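Local atomic coordinates of fiber (Human adenovirus 26, PDB entry 6FJN), a protein that forms the adenovirus fiber, whose C-terminal knob domain, the part described here, probably attaches the virion to receptors on the host cell. Residues K57-L63 with I156-W162. Numbering follows the deposited sequence.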
loop_
_atom_site.group_PDB
_atom_site.type_symbol
_atom_site.label_atom_id
_atom_site.label_comp_id
_atom_site.label_asym_id
_atom_site.label_seq_id
_atom_site.Cartn_x
_atom_site.Cartn_y
_atom_site.Cartn_z
ATOM N N LYS A 57 -9.820 8.104 -22.556
ATOM C CA LYS A 57 -8.908 8.162 -21.420
ATOM C C LYS A 57 -9.622 7.693 -20.128
ATOM O O LYS A 57 -9.507 8.350 -19.054
ATOM C CB LYS A 57 -8.348 9.584 -21.263
ATOM C CG LYS A 57 -7.646 10.161 -22.506
ATOM C CD LYS A 57 -7.006 11.507 -22.238
ATOM C CE LYS A 57 -6.157 11.960 -23.426
ATOM N NZ LYS A 57 -6.752 11.790 -24.768
ATOM N N ASP A 58 -10.343 6.562 -20.213
ATOM C CA ASP A 58 -11.089 5.974 -19.109
ATOM C C ASP A 58 -11.361 4.562 -19.524
ATOM O O ASP A 58 -11.991 4.366 -20.595
ATOM C CB ASP A 58 -12.399 6.761 -18.843
ATOM C CG ASP A 58 -13.135 6.251 -17.605
ATOM O OD1 ASP A 58 -12.579 6.365 -16.505
ATOM O OD2 ASP A 58 -14.277 5.754 -17.764
ATOM N N VAL A 59 -10.752 3.574 -18.807
ATOM C CA VAL A 59 -10.823 2.084 -19.071
ATOM C C VAL A 59 -11.232 1.312 -17.816
ATOM O O VAL A 59 -10.477 1.345 -16.796
ATOM C CB VAL A 59 -9.508 1.455 -19.596
ATOM C CG1 VAL A 59 -9.757 -0.032 -19.883
ATOM C CG2 VAL A 59 -9.075 2.180 -20.864
ATOM N N LYS A 60 -12.358 0.584 -17.894
ATOM C CA LYS A 60 -12.804 -0.151 -16.735
ATOM C C LYS A 60 -12.656 -1.649 -16.969
ATOM O O LYS A 60 -13.235 -2.215 -17.948
ATOM C CB LYS A 60 -14.272 0.183 -16.508
ATOM C CG LYS A 60 -14.942 -0.476 -15.320
ATOM C CD LYS A 60 -16.422 -0.090 -15.256
ATOM C CE LYS A 60 -17.068 -0.768 -14.070
ATOM N NZ LYS A 60 -18.403 -0.186 -13.931
ATOM N N ILE A 61 -11.965 -2.313 -16.091
ATOM C CA ILE A 61 -11.781 -3.776 -16.094
ATOM C C ILE A 61 -12.640 -4.351 -15.007
ATOM O O ILE A 61 -12.474 -4.014 -13.820
ATOM C CB ILE A 61 -10.310 -4.117 -15.821
ATOM C CG1 ILE A 61 -9.359 -3.443 -16.806
ATOM C CG2 ILE A 61 -10.101 -5.633 -15.765
ATOM C CD1 ILE A 61 -9.684 -3.698 -18.250
ATOM N N SER A 62 -13.583 -5.218 -15.358
ATOM C CA SER A 62 -14.526 -5.757 -14.396
ATOM C C SER A 62 -14.289 -7.235 -14.106
ATOM O O SER A 62 -14.279 -8.050 -15.033
ATOM C CB SER A 62 -15.933 -5.670 -14.926
ATOM O OG SER A 62 -16.284 -4.299 -15.079
ATOM N N LEU A 63 -14.113 -7.573 -12.822
ATOM C CA LEU A 63 -14.123 -8.961 -12.350
ATOM C C LEU A 63 -15.422 -9.145 -11.576
ATOM O O LEU A 63 -15.628 -8.509 -10.534
ATOM C CB LEU A 63 -12.933 -9.286 -11.470
ATOM C CG LEU A 63 -11.582 -9.478 -12.177
ATOM C CD1 LEU A 63 -11.095 -8.282 -12.976
ATOM C CD2 LEU A 63 -10.543 -9.920 -11.180
ATOM N N ILE A 156 -14.910 -6.923 -8.245
ATOM C CA ILE A 156 -13.743 -6.033 -8.097
ATOM C C ILE A 156 -13.534 -5.420 -9.441
ATOM O O ILE A 156 -13.409 -6.142 -10.448
ATOM C CB ILE A 156 -12.456 -6.785 -7.656
ATOM C CG1 ILE A 156 -12.680 -7.594 -6.368
ATOM C CG2 ILE A 156 -11.303 -5.804 -7.526
ATOM C CD1 ILE A 156 -11.533 -8.507 -5.985
ATOM N N THR A 157 -13.522 -4.083 -9.513
ATOM C CA THR A 157 -13.244 -3.429 -10.787
ATOM C C THR A 157 -12.033 -2.527 -10.646
ATOM O O THR A 157 -11.758 -1.957 -9.568
ATOM C CB THR A 157 -14.456 -2.657 -11.327
ATOM O OG1 THR A 157 -14.740 -1.539 -10.480
ATOM C CG2 THR A 157 -15.678 -3.562 -11.427
ATOM N N PHE A 158 -11.302 -2.394 -11.741
ATOM C CA PHE A 158 -10.119 -1.541 -11.842
ATOM C C PHE A 158 -10.362 -0.582 -12.963
ATOM O O PHE A 158 -10.463 -1.021 -14.128
ATOM C CB PHE A 158 -8.866 -2.386 -12.144
ATOM C CG PHE A 158 -8.636 -3.510 -11.190
ATOM C CD1 PHE A 158 -7.917 -3.334 -10.013
ATOM C CD2 PHE A 158 -9.129 -4.780 -11.453
ATOM C CE1 PHE A 158 -7.725 -4.357 -9.106
ATOM C CE2 PHE A 158 -8.961 -5.794 -10.550
ATOM C CZ PHE A 158 -8.262 -5.590 -9.379
ATOM N N THR A 159 -10.463 0.713 -12.655
ATOM C CA THR A 159 -10.630 1.719 -13.683
ATOM C C THR A 159 -9.375 2.552 -13.735
ATOM O O THR A 159 -8.774 2.900 -12.694
ATOM C CB THR A 159 -11.842 2.607 -13.357
ATOM O OG1 THR A 159 -13.025 1.797 -13.278
ATOM C CG2 THR A 159 -12.099 3.672 -14.415
ATOM N N PHE A 160 -8.971 2.899 -14.954
ATOM C CA PHE A 160 -7.816 3.742 -15.187
ATOM C C PHE A 160 -8.308 4.972 -15.929
ATOM O O PHE A 160 -8.990 4.824 -16.985
ATOM C CB PHE A 160 -6.776 2.976 -16.003
ATOM C CG PHE A 160 -6.248 1.761 -15.287
ATOM C CD1 PHE A 160 -6.927 0.555 -15.374
ATOM C CD2 PHE A 160 -5.158 1.850 -14.431
ATOM C CE1 PHE A 160 -6.513 -0.532 -14.668
ATOM C CE2 PHE A 160 -4.715 0.732 -13.735
ATOM C CZ PHE A 160 -5.407 -0.436 -13.845
ATOM N N THR A 161 -8.040 6.158 -15.379
ATOM C CA THR A 161 -8.585 7.400 -15.917
ATOM C C THR A 161 -7.487 8.424 -15.992
ATOM O O THR A 161 -6.710 8.553 -15.012
ATOM C CB THR A 161 -9.715 7.940 -14.985
ATOM O OG1 THR A 161 -10.662 6.921 -14.704
ATOM C CG2 THR A 161 -10.438 9.109 -15.595
ATOM N N TRP A 162 -7.399 9.176 -17.059
ATOM C CA TRP A 162 -6.315 10.152 -17.161
ATOM C C TRP A 162 -6.779 11.316 -18.014
ATOM O O TRP A 162 -7.836 11.301 -18.628
ATOM C CB TRP A 162 -5.026 9.526 -17.693
ATOM C CG TRP A 162 -5.100 8.932 -19.043
ATOM C CD1 TRP A 162 -4.600 9.482 -20.175
ATOM C CD2 TRP A 162 -5.563 7.630 -19.397
ATOM N NE1 TRP A 162 -4.765 8.628 -21.242
ATOM C CE2 TRP A 162 -5.345 7.478 -20.788
ATOM C CE3 TRP A 162 -6.169 6.585 -18.711
ATOM C CZ2 TRP A 162 -5.703 6.319 -21.477
ATOM C CZ3 TRP A 162 -6.530 5.445 -19.394
ATOM C CH2 TRP A 162 -6.304 5.321 -20.777
#
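Ile156 and Leu63 form a hydrogen-bonded antiparallel pair: Ile156 N to Leu63 O and Leu63 N to Ile156 O, both 2.9 Å. Thr157 faces Ser62 in a non-hydrogen-bonded pair, and its CA lies 3.2 Å from Ile61 O. Phe158 and Ile61 exchange two backbone hydrogen bonds. The Phe158 ring edge meets Leu63, with CE2 4.1 Å from Leu63 CD1. Thr159 sits opposite Lys60, whose NZ makes a salt bridge with Glu147. Phe160 and Val59 also exchange two backbone hydrogen bonds. Thr161 OG1 donates to Asp58 OD1 at 2.7 Å, a side-chain link on the more polar face. At Trp162 the strand has ended, yet Trp162 N still donates a hydrogen bond to Lys57 O at 3.0 Å. Lys57 CB lies over the indole five-membered ring, a CH-pi contact. Val59, Ile61, Leu63, Ile156, Phe158 and Phe160 share the inner face. Several of them pack on strands 22-31 and 34-43 of the other sheet. Strand 154-161 joins strand 58-65, outermost in its sheet within this chain, to strand 137-144 in the antiparallel beta-sandwich of the adenovirus fiber knob.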